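Local coordinates for protein precorrin-6Y C5,15-methyltransferase (Decarboxylating) (Geobacter metallireducens, PDB 3E05) that forms the C-terminal domain of a cobalamin-biosynthesis enzyme and probably carries out S-adenosylmethionine-dependent methylation, with decarboxylation, of a precorrin ring, at residues P7-I11 with I56-L61; G10-F16 with K25-R29; I125-D129 with F154-Y160; G136-A142 with V187-W193; D46-G50 with F68-R72. All blocks are in the same frame, centred on the assembly; numbering follows the deposited sequence.

Interaction 1 (P7-I11 with I56-L61); sequences PVIGI and IEASNL
Glu-57 and Asn-60, on one side of helix 53-61, reach the backbone of Val-8 to Ile-11, a loop laid against the crossover helix between the first two strands of a Rossmann-like, class I methyltransferase domain. The direct hydrogen bonds all pair loop backbone with helix side chains. Ile-11 N donates to Glu-57 OE2 (2.9 Å), meeting it on the syn side and 31° out of the carboxylate plane. Gly-10 N adds weak bonds to both OE1 and OE2, and two successive amides thus face one carboxylate. An extended chain, with CG anti to Glu-57's own carbonyl carbon (chi1 -70°), carries the acid this far. Asn-60 ND2 gives a straighter bond to Val-8 O (2.9 Å, 160°), the oxygen lying in the plane of the amide. Water supplements both grips: one molecule joins Pro-7 O to Asn-60 ND2, another donates to Glu-57 OE1 and takes a weak bond from Gly-10 N. Arg-29 forms a salt bridge with OE2, which would favour an ionised glutamate. Apolar contacts flank the polar ones. Ile-9 CG2 meets Leu-61 CD2 at 3.8 Å, and both side chains also pack on their counterparts in the second subunit. In the conformer described, Val-8 CG2 rests 3.7 Å from Asn-60 CB. Ile-11 runs past Glu-57 in the opposite sense, its CD1 3.8 Å from Glu-57 CG.

Interaction 2 (G10-F16 with K25-R29); sequences GIDDDEF and KQEVR
Lys-25 and Gln-26 open helix 26-35 against Asp-13, at the first residue of a short 3-10 turn (13-15) in the loop that leads to this helix at the start of the methyltransferase domain. Lys-25 occupies the N-cap position, and the Asp-13 side chain crosses that of Lys-25 at about a right angle, OD2 lying 3.5 Å from Lys-25 CB. Gln-26 presents its backbone N to the same carboxylate: the bond to OD1 is short (2.8 Å) but bent and weak, and that to OD2 long. A negative group beside the first turn should suit the helix dipole. The side chain of Gln-26 passes over Gly-10, with CG 3.8 Å from Gly-10 CA, and its OE1 binds Lys-35 of the second subunit. Glu-27 takes part through a water that donates to both its OE1 and Asp-13 OD2. Arg-29, in the conformer described here, folds back at chi3 (-52°), which turns its guanidinium toward the loop. NH1 donates to Ile-11 O (3.1 Å, 159°) in the guanidinium plane, while NH2 forms a salt bridge with Asp-13 OD1 (2.8 Å) whose hydrogen bond is weak, carboxylate and guanidinium planes being 65° apart. Thr-24 O is a further partner of NH2. Gln-26 CA lies over the centre of one guanidinium face, and Phe-16 CZ, offset toward the rim, sits 3.8 Å above the other.

Interaction 3 (I125-D129 with F154-Y160); sequences IDAVD and FLEDHGY
His-158 donates through NE2 to Asp-126 OD2 (2.8 Å, 153°), joining the C-terminal end of helix 145-157 to helix 121-131. The oxygen lies in the imidazole plane, but the ring nitrogen meets it from above the carboxylate; carboxylate and ring planes are nearly perpendicular. A second acid, Asp-129, lies over one face of the same imidazole: the planes are only 20° apart and stacked, with OD2 offset toward the rim, 3.5 Å from His-158 ND1. Asp-129 CG is anti to the backbone N (chi1 169°), which swings the carboxylate across toward the partner segment. There Tyr-160 OH lies 2.8 Å from Asp-129 OD1, a weak hydrogen bond that is not settled. His-158 was modelled in two conformers, and this geometry belongs to one of them. A Schellman motif ends the helix, with Gly-159 at positive phi as its C-prime residue: Tyr-160 N bonds to Leu-155 O and Gly-159 N to Glu-156 O. Next to the polar group, Ile-125 is the apolar link. Its CG2 touches the imidazole edge at His-158 CD2 (3.7 Å) and Leu-155 CD2 (4.0 Å), while its CD1 reaches Phe-154 CB (4.0 Å). Leu-155 continues inward onto strands 137-142 and 180-193 of the Rossmann-like sheet. With carboxylates at edge and face, the imidazole in this conformer would probably be more easily protonated and ties the two helices together.

Interaction 4 (G136-A142 with V187-W193); sequences GVIVLNA and VYIITAW
Ile-190 packs against Ala-142 and Leu-140 at the middle of an antiparallel strand pair: its CD1 lies 4.0 Å from Ala-142 CB, and its CG2 4.1 Å from Leu-140 CD1 in the conformer described. Through the sheet, on the face of Val-139, branched side chains meet in pairs. Val-139 CG1 meets Ile-189 CG2 at 3.9 Å, and Val-137 CG1 meets Thr-191 CG2 at 3.8 Å. Six backbone hydrogen bonds join the strands, two in each of the hydrogen-bonded pairs Ile-138 with Ala-192, Leu-140 with Ile-190 and Ala-142 with Tyr-188. Toward the polar edge, Asn-141 lies alongside Ile-189 and points the same way, its ND2 3.5 Å from Ile-189 CG1, while OD1 bonds to Thr-32 OG1 of helix 26-35. The Tyr-188 ring brings an edge to Ala-142 O, with CD2 3.6 Å away, and its hydroxyl bonds to that of Tyr-188 of the third subunit. Strand 180-193 is the antiparallel strand inserted between 137-142 and 161-173, in the 3-2-1-4-5-7-6 order of a class I methyltransferase sheet; strand 111-114 lies beyond 137-142. Helix 145-157 covers the Leu-140 face, and helix 26-35 the Ile-189 face.

Interaction 5 (D46-G50 with F68-R72); sequences DIGAG and FALER
Glu-71 bends back to the loop after strand 43-47 and takes Gly-50 N on its OE1 (2.9 Å), at the carboxyl ends of the first two parallel strands of a class I methyltransferase fold. Its CG is anti to the backbone N (chi1 178°), and a turn at chi2 (56°) then brings OE1 to the loop. The amide approaches on the anti side of OE1, 24° out of the carboxylate plane, while OE2 accepts from Asn-73 N just beyond the strand. Asp-46 also has CG anti to its N, but its carboxylate turns to Ser-55 OG on helix 53-61, while the residue meets strand 66-71 through its backbone: Asp-46 N to Phe-68 O (2.7 Å) and Leu-70 N to Asp-46 O (2.9 Å). Where the strand opens into the glycine-rich loop, Leu-70 O receives Gly-48 N (2.8 Å) and Ala-49 N (2.9 Å) from opposite faces of its carbonyl plane. The positive phi of Gly-48 and Gly-50 lets the chain turn from Leu-70 O to the Glu-71 carboxylate. Ala-49 directs its methyl at Ala-69, CB to CB 3.8 Å, and also touches Ile-80 of helix 74-86. Leu-70 and Ile-47 occupy the other face of the sheet. This loop and the acid ending the second strand correspond to where relatives usually hold S-adenosylmethionine; here each carboxylate oxygen accepts one backbone amide, so the side chain ties the loop to the start of the next turn.

Interactions 4 and 5 are buried pairings within one sheet, antiparallel in 4 and parallel in 5, resting mainly on backbone bonds; their nearest atoms are about 7 Å apart. Interactions 1 and 2 share Gly-10 and Ile-11, meet at Arg-29 and have one water in common, making one charged, largely buried network beside the second subunit. Interaction 3, on the opposite side of the chain's centre, is only partly buried and pairs two helices through carboxylates and an imidazole. It nevertheless joins the core: Leu-155 and Tyr-160 pack on interaction 4, and Val-128 on Ile-47 of interaction 5. Val-28 similarly connects interaction 2 to Asn-141, Val-187 and Ile-189.

Interaction 1 (P7-I11 with I56-L61)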
# COMPACT_ATOMS: atom_id res chain seq x y z
N PRO D 7 25.64 -4.93 -9.38
CA PRO D 7 24.96 -4.17 -10.43
C PRO D 7 25.16 -2.67 -10.32
O PRO D 7 25.62 -2.17 -9.27
CB PRO D 7 23.48 -4.50 -10.18
CG PRO D 7 23.39 -4.82 -8.76
CD PRO D 7 24.69 -5.49 -8.41
N VAL D 8 24.81 -1.96 -11.40
CA VAL D 8 24.88 -0.49 -11.45
C VAL D 8 23.94 0.11 -10.39
O VAL D 8 24.32 1.02 -9.64
CB VAL D 8 24.62 0.08 -12.89
CG1 VAL D 8 23.19 -0.18 -13.40
CG2 VAL D 8 24.93 1.58 -12.96
N ILE D 9 22.71 -0.41 -10.34
CA ILE D 9 21.74 -0.15 -9.27
C ILE D 9 21.08 -1.47 -8.88
O ILE D 9 21.06 -2.44 -9.66
CB ILE D 9 20.68 0.95 -9.63
CG1 ILE D 9 19.71 0.47 -10.73
CG2 ILE D 9 21.34 2.32 -9.97
CD1 ILE D 9 18.51 1.37 -10.95
N GLY D 10 20.55 -1.52 -7.66
CA GLY D 10 19.94 -2.73 -7.15
C GLY D 10 20.86 -3.64 -6.37
O GLY D 10 20.65 -4.86 -6.34
N ILE D 11 21.89 -3.05 -5.75
CA ILE D 11 22.76 -3.77 -4.81
C ILE D 11 21.91 -4.21 -3.62
O ILE D 11 21.14 -3.41 -3.08
CB ILE D 11 23.97 -2.91 -4.34
CG1 ILE D 11 24.81 -2.43 -5.54
CG2 ILE D 11 24.86 -3.70 -3.38
CD1 ILE D 11 25.67 -1.20 -5.26
N ILE D 56 26.39 5.78 -3.27
CA ILE D 56 27.13 4.73 -3.97
C ILE D 56 26.48 4.35 -5.31
O ILE D 56 27.16 4.29 -6.34
CB ILE D 56 27.36 3.51 -3.06
CG1 ILE D 56 28.46 3.83 -2.04
CG2 ILE D 56 27.72 2.26 -3.85
CD1 ILE D 56 28.54 2.82 -0.92
N GLU D 57 25.18 4.11 -5.31
CA GLU D 57 24.48 3.85 -6.58
C GLU D 57 24.39 5.08 -7.52
O GLU D 57 24.50 4.94 -8.74
CB GLU D 57 23.12 3.16 -6.33
CG GLU D 57 23.29 1.72 -5.84
CD GLU D 57 22.00 0.96 -5.74
OE1 GLU D 57 20.94 1.51 -6.12
OE2 GLU D 57 22.02 -0.19 -5.27
N ALA D 58 24.25 6.27 -6.94
CA ALA D 58 24.36 7.53 -7.69
C ALA D 58 25.69 7.65 -8.43
O ALA D 58 25.74 8.12 -9.57
CB ALA D 58 24.21 8.71 -6.78
N SER D 59 26.76 7.22 -7.76
CA SER D 59 28.12 7.27 -8.31
C SER D 59 28.28 6.31 -9.48
O SER D 59 29.04 6.58 -10.41
CB SER D 59 29.15 7.02 -7.21
OG SER D 59 29.36 5.64 -6.98
N ASN D 60 27.55 5.19 -9.44
CA ASN D 60 27.52 4.26 -10.57
C ASN D 60 26.83 4.88 -11.79
O ASN D 60 27.22 4.61 -12.94
CB ASN D 60 26.85 2.96 -10.17
CG ASN D 60 27.70 2.11 -9.24
OD1 ASN D 60 28.90 2.33 -9.09
ND2 ASN D 60 27.07 1.12 -8.63
N LEU D 61 25.83 5.72 -11.52
CA LEU D 61 25.04 6.38 -12.57
C LEU D 61 25.72 7.63 -13.09
O LEU D 61 25.40 8.10 -14.20
CB LEU D 61 23.66 6.77 -12.04
CG LEU D 61 22.66 5.70 -11.56
CD1 LEU D 61 21.45 6.36 -10.91
CD2 LEU D 61 22.23 4.86 -12.69
O HOH W 1 27.96 -1.55 -7.85
O HOH W 2 18.39 0.34 -6.04

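Interaction 2 (G10-F16 with K25-R29)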
# COMPACT_ATOMS: atom_id res chain seq x y z
N GLY D 10 20.55 -1.52 -7.66
CA GLY D 10 19.94 -2.73 -7.15
C GLY D 10 20.86 -3.64 -6.37
O GLY D 10 20.65 -4.86 -6.34
N ILE D 11 21.89 -3.05 -5.75
CA ILE D 11 22.76 -3.77 -4.81
C ILE D 11 21.91 -4.21 -3.62
O ILE D 11 21.14 -3.41 -3.08
CB ILE D 11 23.97 -2.91 -4.34
CG1 ILE D 11 24.81 -2.43 -5.54
CG2 ILE D 11 24.86 -3.70 -3.38
CD1 ILE D 11 25.67 -1.20 -5.26
N ASP D 12 22.01 -5.48 -3.24
CA ASP D 12 21.24 -6.02 -2.12
C ASP D 12 21.54 -5.26 -0.83
O ASP D 12 22.70 -4.94 -0.56
CB ASP D 12 21.53 -7.51 -1.92
CG ASP D 12 20.55 -8.17 -0.98
OD1 ASP D 12 19.42 -8.47 -1.42
OD2 ASP D 12 20.91 -8.40 0.19
N ASP D 13 20.49 -4.97 -0.06
CA ASP D 13 20.61 -4.21 1.18
C ASP D 13 21.65 -4.81 2.12
O ASP D 13 22.45 -4.07 2.73
CB ASP D 13 19.26 -4.14 1.90
CG ASP D 13 18.25 -3.23 1.22
OD1 ASP D 13 18.62 -2.40 0.37
OD2 ASP D 13 17.05 -3.35 1.56
N ASP D 14 21.68 -6.14 2.19
CA ASP D 14 22.55 -6.86 3.12
C ASP D 14 24.03 -6.88 2.72
O ASP D 14 24.87 -7.42 3.44
CB ASP D 14 21.99 -8.27 3.36
CG ASP D 14 20.61 -8.24 4.04
OD1 ASP D 14 20.28 -7.23 4.70
OD2 ASP D 14 19.86 -9.22 3.90
N GLU D 15 24.35 -6.26 1.58
CA GLU D 15 25.73 -6.10 1.13
C GLU D 15 26.35 -4.83 1.69
O GLU D 15 27.54 -4.59 1.51
CB GLU D 15 25.82 -6.08 -0.39
CG GLU D 15 25.47 -7.39 -1.07
CD GLU D 15 26.59 -8.42 -1.02
OE1 GLU D 15 27.75 -8.06 -0.71
OE2 GLU D 15 26.31 -9.59 -1.31
N PHE D 16 25.54 -4.00 2.34
CA PHE D 16 26.02 -2.75 2.92
C PHE D 16 26.25 -2.94 4.42
O PHE D 16 25.45 -3.59 5.09
CB PHE D 16 25.02 -1.60 2.72
CG PHE D 16 24.81 -1.19 1.29
CD1 PHE D 16 25.60 -0.20 0.72
CD2 PHE D 16 23.82 -1.78 0.52
CE1 PHE D 16 25.43 0.19 -0.61
CE2 PHE D 16 23.63 -1.39 -0.81
CZ PHE D 16 24.44 -0.41 -1.37
N LYS D 25 16.39 1.44 1.72
CA LYS D 25 16.23 0.07 1.19
C LYS D 25 16.18 0.11 -0.33
O LYS D 25 15.82 1.12 -0.90
CB LYS D 25 14.97 -0.57 1.76
CG LYS D 25 14.97 -0.63 3.31
CD LYS D 25 13.96 -1.64 3.83
CE LYS D 25 13.67 -1.39 5.29
NZ LYS D 25 14.85 -1.76 6.11
N GLN D 26 16.53 -1.01 -0.95
CA GLN D 26 16.84 -1.08 -2.38
C GLN D 26 15.81 -0.51 -3.37
O GLN D 26 16.17 0.27 -4.25
CB GLN D 26 17.17 -2.54 -2.72
CG GLN D 26 17.54 -2.80 -4.16
CD GLN D 26 17.11 -4.19 -4.57
OE1 GLN D 26 16.16 -4.35 -5.32
NE2 GLN D 26 17.78 -5.20 -4.03
N GLU D 27 14.54 -0.91 -3.21
CA GLU D 27 13.45 -0.45 -4.06
C GLU D 27 13.25 1.06 -4.01
O GLU D 27 13.23 1.74 -5.06
CB GLU D 27 12.16 -1.19 -3.70
CG GLU D 27 12.27 -2.73 -3.85
CD GLU D 27 12.89 -3.44 -2.65
OE1 GLU D 27 13.22 -2.82 -1.60
OE2 GLU D 27 13.08 -4.67 -2.77
N VAL D 28 13.15 1.58 -2.78
CA VAL D 28 13.00 3.01 -2.50
C VAL D 28 14.24 3.79 -2.98
O VAL D 28 14.13 4.88 -3.50
CB VAL D 28 12.69 3.24 -1.00
CG1 VAL D 28 13.01 4.65 -0.56
CG2 VAL D 28 11.21 2.92 -0.71
N ARG D 29 15.42 3.20 -2.82
CA ARG D 29 16.65 3.78 -3.34
C ARG D 29 16.56 4.01 -4.85
O ARG D 29 16.90 5.07 -5.32
CB ARG D 29 17.84 2.86 -3.02
CG ARG D 29 19.21 3.52 -3.15
CD ARG D 29 20.30 2.46 -2.95
NE ARG D 29 20.12 1.70 -1.71
CZ ARG D 29 20.34 0.39 -1.59
NH1 ARG D 29 20.74 -0.33 -2.63
NH2 ARG D 29 20.14 -0.22 -0.43
O HOH W 2 18.39 0.34 -6.04
O HOH W 3 14.90 -4.14 0.24

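Interaction 3 (I125-D129 with F154-Y160)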
# COMPACT_ATOMS: atom_id res chain seq x y z
N ILE D 125 17.52 23.24 4.35
CA ILE D 125 16.80 23.63 3.14
C ILE D 125 17.18 25.05 2.72
O ILE D 125 17.46 25.29 1.54
CB ILE D 125 15.26 23.39 3.25
CG1 ILE D 125 14.97 21.88 3.12
CG2 ILE D 125 14.49 24.13 2.16
CD1 ILE D 125 13.53 21.47 3.42
N ASP D 126 17.25 25.96 3.69
CA ASP D 126 17.69 27.34 3.43
C ASP D 126 19.08 27.40 2.82
O ASP D 126 19.28 28.07 1.81
CB ASP D 126 17.67 28.16 4.72
CG ASP D 126 16.27 28.59 5.11
OD1 ASP D 126 16.15 29.57 5.87
OD2 ASP D 126 15.30 27.94 4.67
N ALA D 127 20.02 26.67 3.43
CA ALA D 127 21.41 26.61 2.96
C ALA D 127 21.53 25.99 1.57
O ALA D 127 22.24 26.53 0.72
CB ALA D 127 22.27 25.88 3.96
N VAL D 128 20.82 24.89 1.33
CA VAL D 128 20.75 24.23 0.02
C VAL D 128 20.14 25.13 -1.07
O VAL D 128 20.66 25.18 -2.19
CB VAL D 128 19.95 22.88 0.08
CG1 VAL D 128 19.62 22.39 -1.32
CG2 VAL D 128 20.74 21.83 0.81
N ASP D 129 19.04 25.80 -0.73
CA ASP D 129 18.32 26.69 -1.65
C ASP D 129 19.22 27.83 -2.17
O ASP D 129 19.19 28.15 -3.36
CB ASP D 129 17.07 27.25 -0.96
CG ASP D 129 16.40 28.37 -1.75
OD1 ASP D 129 15.85 28.11 -2.84
OD2 ASP D 129 16.40 29.52 -1.24
N PHE D 154 8.65 24.19 3.91
CA PHE D 154 9.87 24.98 3.66
C PHE D 154 10.24 25.10 2.19
O PHE D 154 10.65 26.16 1.74
CB PHE D 154 11.07 24.44 4.46
CG PHE D 154 10.83 24.35 5.94
CD1 PHE D 154 10.04 25.29 6.60
CD2 PHE D 154 11.43 23.33 6.68
CE1 PHE D 154 9.82 25.19 7.97
CE2 PHE D 154 11.22 23.23 8.05
CZ PHE D 154 10.41 24.17 8.70
N LEU D 155 10.10 24.01 1.45
CA LEU D 155 10.37 24.00 0.02
C LEU D 155 9.37 24.84 -0.77
O LEU D 155 9.74 25.51 -1.74
CB LEU D 155 10.40 22.57 -0.53
CG LEU D 155 11.57 21.66 -0.11
CD1 LEU D 155 11.18 20.22 -0.36
CD2 LEU D 155 12.88 21.99 -0.83
N GLU D 156 8.10 24.81 -0.37
CA GLU D 156 7.10 25.66 -1.00
C GLU D 156 7.26 27.15 -0.68
O GLU D 156 6.91 28.00 -1.51
CB GLU D 156 5.69 25.17 -0.69
CG GLU D 156 5.34 23.91 -1.49
CD GLU D 156 3.89 23.52 -1.37
OE1 GLU D 156 3.24 23.92 -0.38
OE2 GLU D 156 3.40 22.81 -2.27
N ASP D 157 7.80 27.44 0.50
CA ASP D 157 8.16 28.80 0.91
C ASP D 157 9.23 29.41 0.01
O ASP D 157 9.24 30.63 -0.20
CB ASP D 157 8.68 28.83 2.35
CG ASP D 157 7.57 28.76 3.38
OD1 ASP D 157 6.38 28.82 2.99
OD2 ASP D 157 7.90 28.63 4.58
N HIS D 158 10.13 28.56 -0.50
CA HIS D 158 11.22 29.00 -1.36
C HIS D 158 10.85 28.94 -2.85
O HIS D 158 11.71 29.08 -3.71
CB HIS D 158 12.49 28.19 -1.10
CG HIS D 158 13.09 28.42 0.26
ND1 HIS D 158 13.49 29.66 0.70
CD2 HIS D 158 13.39 27.55 1.25
CE1 HIS D 158 13.98 29.56 1.92
NE2 HIS D 158 13.94 28.28 2.28
N GLY D 159 9.57 28.72 -3.14
CA GLY D 159 9.07 28.74 -4.51
C GLY D 159 9.33 27.50 -5.36
O GLY D 159 9.28 27.56 -6.59
N TYR D 160 9.59 26.37 -4.71
CA TYR D 160 9.79 25.11 -5.43
C TYR D 160 8.45 24.46 -5.77
O TYR D 160 7.49 24.54 -4.99
CB TYR D 160 10.61 24.11 -4.60
CG TYR D 160 12.07 24.48 -4.46
CD1 TYR D 160 13.00 24.16 -5.45
CD2 TYR D 160 12.52 25.15 -3.32
CE1 TYR D 160 14.34 24.51 -5.32
CE2 TYR D 160 13.86 25.51 -3.19
CZ TYR D 160 14.75 25.19 -4.19
OH TYR D 160 16.07 25.55 -4.05

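Interaction 4 (G136-A142 with V187-W193)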
# COMPACT_ATOMS: atom_id res chain seq x y z
N GLY D 136 18.38 22.68 -10.87
CA GLY D 136 18.68 21.78 -9.76
C GLY D 136 17.46 20.96 -9.33
O GLY D 136 16.34 21.32 -9.65
N VAL D 137 17.70 19.86 -8.62
CA VAL D 137 16.64 19.01 -8.06
C VAL D 137 17.02 18.69 -6.62
O VAL D 137 18.16 18.30 -6.36
CB VAL D 137 16.43 17.67 -8.86
CG1 VAL D 137 15.26 16.81 -8.27
CG2 VAL D 137 16.21 17.93 -10.35
N ILE D 138 16.08 18.87 -5.69
CA ILE D 138 16.24 18.40 -4.31
C ILE D 138 15.27 17.23 -4.08
O ILE D 138 14.09 17.32 -4.42
CB ILE D 138 15.93 19.50 -3.28
CG1 ILE D 138 16.77 20.76 -3.53
CG2 ILE D 138 16.13 18.98 -1.85
CD1 ILE D 138 16.21 21.99 -2.85
N VAL D 139 15.77 16.16 -3.49
CA VAL D 139 14.94 15.02 -3.08
C VAL D 139 15.18 14.74 -1.59
O VAL D 139 16.31 14.86 -1.08
CB VAL D 139 15.20 13.78 -3.98
CG1 VAL D 139 14.39 12.52 -3.51
CG2 VAL D 139 14.85 14.13 -5.44
N LEU D 140 14.10 14.44 -0.88
CA LEU D 140 14.18 14.04 0.52
C LEU D 140 13.33 12.82 0.72
O LEU D 140 12.26 12.69 0.14
CB LEU D 140 13.65 15.11 1.48
CG LEU D 140 14.07 16.57 1.42
CD1 LEU D 140 13.17 17.30 0.46
CD2 LEU D 140 13.95 17.16 2.81
N ASN D 141 13.82 11.91 1.56
CA ASN D 141 12.99 10.77 1.98
C ASN D 141 12.53 10.99 3.41
O ASN D 141 13.34 11.16 4.34
CB ASN D 141 13.75 9.45 1.86
CG ASN D 141 13.89 8.96 0.41
OD1 ASN D 141 14.42 7.88 0.18
ND2 ASN D 141 13.41 9.72 -0.56
N ALA D 142 11.22 11.02 3.60
CA ALA D 142 10.65 11.27 4.93
C ALA D 142 9.89 10.04 5.39
O ALA D 142 9.13 9.48 4.61
CB ALA D 142 9.74 12.45 4.88
N VAL D 187 7.62 4.98 2.72
CA VAL D 187 8.55 6.10 2.61
C VAL D 187 7.93 7.17 1.73
O VAL D 187 7.38 6.90 0.66
CB VAL D 187 9.98 5.69 2.08
CG1 VAL D 187 10.94 6.89 2.08
CG2 VAL D 187 10.59 4.56 2.92
N TYR D 188 8.01 8.42 2.19
CA TYR D 188 7.54 9.53 1.40
C TYR D 188 8.73 10.14 0.68
O TYR D 188 9.62 10.68 1.33
CB TYR D 188 6.90 10.58 2.32
CG TYR D 188 5.60 10.09 2.93
CD1 TYR D 188 4.39 10.32 2.27
CD2 TYR D 188 5.59 9.38 4.13
CE1 TYR D 188 3.17 9.89 2.83
CE2 TYR D 188 4.38 8.91 4.68
CZ TYR D 188 3.18 9.18 4.03
OH TYR D 188 1.99 8.70 4.56
N ILE D 189 8.74 10.00 -0.65
CA ILE D 189 9.81 10.57 -1.47
C ILE D 189 9.35 11.94 -1.98
O ILE D 189 8.44 12.05 -2.80
CB ILE D 189 10.19 9.63 -2.63
CG1 ILE D 189 10.65 8.28 -2.05
CG2 ILE D 189 11.24 10.27 -3.55
CD1 ILE D 189 10.78 7.17 -3.05
N ILE D 190 10.02 12.97 -1.47
CA ILE D 190 9.67 14.36 -1.79
C ILE D 190 10.66 14.91 -2.81
O ILE D 190 11.86 14.92 -2.55
CB ILE D 190 9.72 15.22 -0.50
CG1 ILE D 190 8.81 14.62 0.57
CG2 ILE D 190 9.34 16.68 -0.81
CD1 ILE D 190 9.04 15.14 1.97
N THR D 191 10.15 15.35 -3.96
CA THR D 191 10.95 15.92 -5.04
C THR D 191 10.59 17.39 -5.25
O THR D 191 9.42 17.74 -5.39
CB THR D 191 10.80 15.11 -6.32
OG1 THR D 191 11.05 13.73 -6.02
CG2 THR D 191 11.82 15.57 -7.39
N ALA D 192 11.61 18.24 -5.28
CA ALA D 192 11.41 19.68 -5.40
C ALA D 192 12.34 20.26 -6.45
O ALA D 192 13.53 19.94 -6.49
CB ALA D 192 11.62 20.35 -4.07
N TRP D 193 11.78 21.09 -7.32
CA TRP D 193 12.54 21.71 -8.39
C TRP D 193 11.88 23.04 -8.71
O TRP D 193 10.76 23.30 -8.28
CB TRP D 193 12.59 20.80 -9.64
CG TRP D 193 11.26 20.59 -10.32
CD1 TRP D 193 10.83 21.19 -11.47
CD2 TRP D 193 10.19 19.73 -9.89
NE1 TRP D 193 9.56 20.76 -11.78
CE2 TRP D 193 9.14 19.87 -10.83
CE3 TRP D 193 10.00 18.86 -8.80
CZ2 TRP D 193 7.92 19.17 -10.72
CZ3 TRP D 193 8.78 18.17 -8.68
CH2 TRP D 193 7.76 18.33 -9.64

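Interaction 5 (D46-G50 with F68-R72)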
# COMPACT_ATOMS: atom_id res chain seq x y z
N ASP D 46 24.83 14.47 -0.68
CA ASP D 46 24.02 13.50 0.04
C ASP D 46 24.14 13.86 1.53
O ASP D 46 25.10 13.49 2.21
CB ASP D 46 24.50 12.07 -0.28
CG ASP D 46 23.76 10.98 0.50
OD1 ASP D 46 22.84 11.23 1.32
OD2 ASP D 46 24.12 9.80 0.26
N ILE D 47 23.14 14.61 2.02
CA ILE D 47 23.11 15.07 3.40
C ILE D 47 22.47 14.06 4.36
O ILE D 47 21.30 13.69 4.20
CB ILE D 47 22.41 16.43 3.51
CG1 ILE D 47 23.15 17.46 2.65
CG2 ILE D 47 22.32 16.89 4.99
CD1 ILE D 47 22.38 18.73 2.41
N GLY D 48 23.26 13.61 5.34
CA GLY D 48 22.85 12.56 6.26
C GLY D 48 22.95 11.23 5.54
O GLY D 48 21.95 10.50 5.41
N ALA D 49 24.16 10.90 5.09
CA ALA D 49 24.37 9.77 4.17
C ALA D 49 24.06 8.39 4.73
O ALA D 49 23.68 7.49 3.97
CB ALA D 49 25.76 9.82 3.57
N GLY D 50 24.19 8.22 6.04
CA GLY D 50 23.86 6.96 6.71
C GLY D 50 24.89 5.91 6.37
O GLY D 50 25.99 5.94 6.89
N PHE D 68 29.23 14.21 -2.76
CA PHE D 68 29.72 14.55 -1.43
C PHE D 68 28.71 14.07 -0.40
O PHE D 68 27.56 14.51 -0.39
CB PHE D 68 29.97 16.05 -1.33
CG PHE D 68 30.99 16.55 -2.33
CD1 PHE D 68 32.35 16.52 -2.01
CD2 PHE D 68 30.60 17.00 -3.59
CE1 PHE D 68 33.31 16.94 -2.93
CE2 PHE D 68 31.55 17.43 -4.51
CZ PHE D 68 32.91 17.39 -4.18
N ALA D 69 29.17 13.13 0.43
CA ALA D 69 28.34 12.44 1.40
C ALA D 69 28.65 12.93 2.81
O ALA D 69 29.73 12.64 3.36
CB ALA D 69 28.58 10.93 1.29
N LEU D 70 27.70 13.67 3.38
CA LEU D 70 27.86 14.29 4.69
C LEU D 70 27.20 13.46 5.78
O LEU D 70 26.02 13.10 5.67
CB LEU D 70 27.28 15.70 4.69
CG LEU D 70 28.22 16.82 4.23
CD1 LEU D 70 28.26 16.89 2.72
CD2 LEU D 70 27.74 18.14 4.79
N GLU D 71 27.95 13.18 6.84
CA GLU D 71 27.46 12.38 7.96
C GLU D 71 28.09 12.82 9.28
O GLU D 71 29.31 12.98 9.36
CB GLU D 71 27.69 10.89 7.69
CG GLU D 71 27.27 9.92 8.80
CD GLU D 71 25.81 10.07 9.20
OE1 GLU D 71 24.93 9.92 8.33
OE2 GLU D 71 25.55 10.35 10.38
N ARG D 72 27.24 13.02 10.29
CA ARG D 72 27.68 13.48 11.61
C ARG D 72 28.03 12.35 12.59
O ARG D 72 28.89 12.52 13.45
CB ARG D 72 26.62 14.42 12.23
CG ARG D 72 25.32 13.73 12.66
CD ARG D 72 24.21 14.72 12.92
NE ARG D 72 23.17 14.21 13.82
CZ ARG D 72 22.12 13.50 13.43
NH1 ARG D 72 21.93 13.21 12.15
NH2 ARG D 72 21.24 13.09 14.33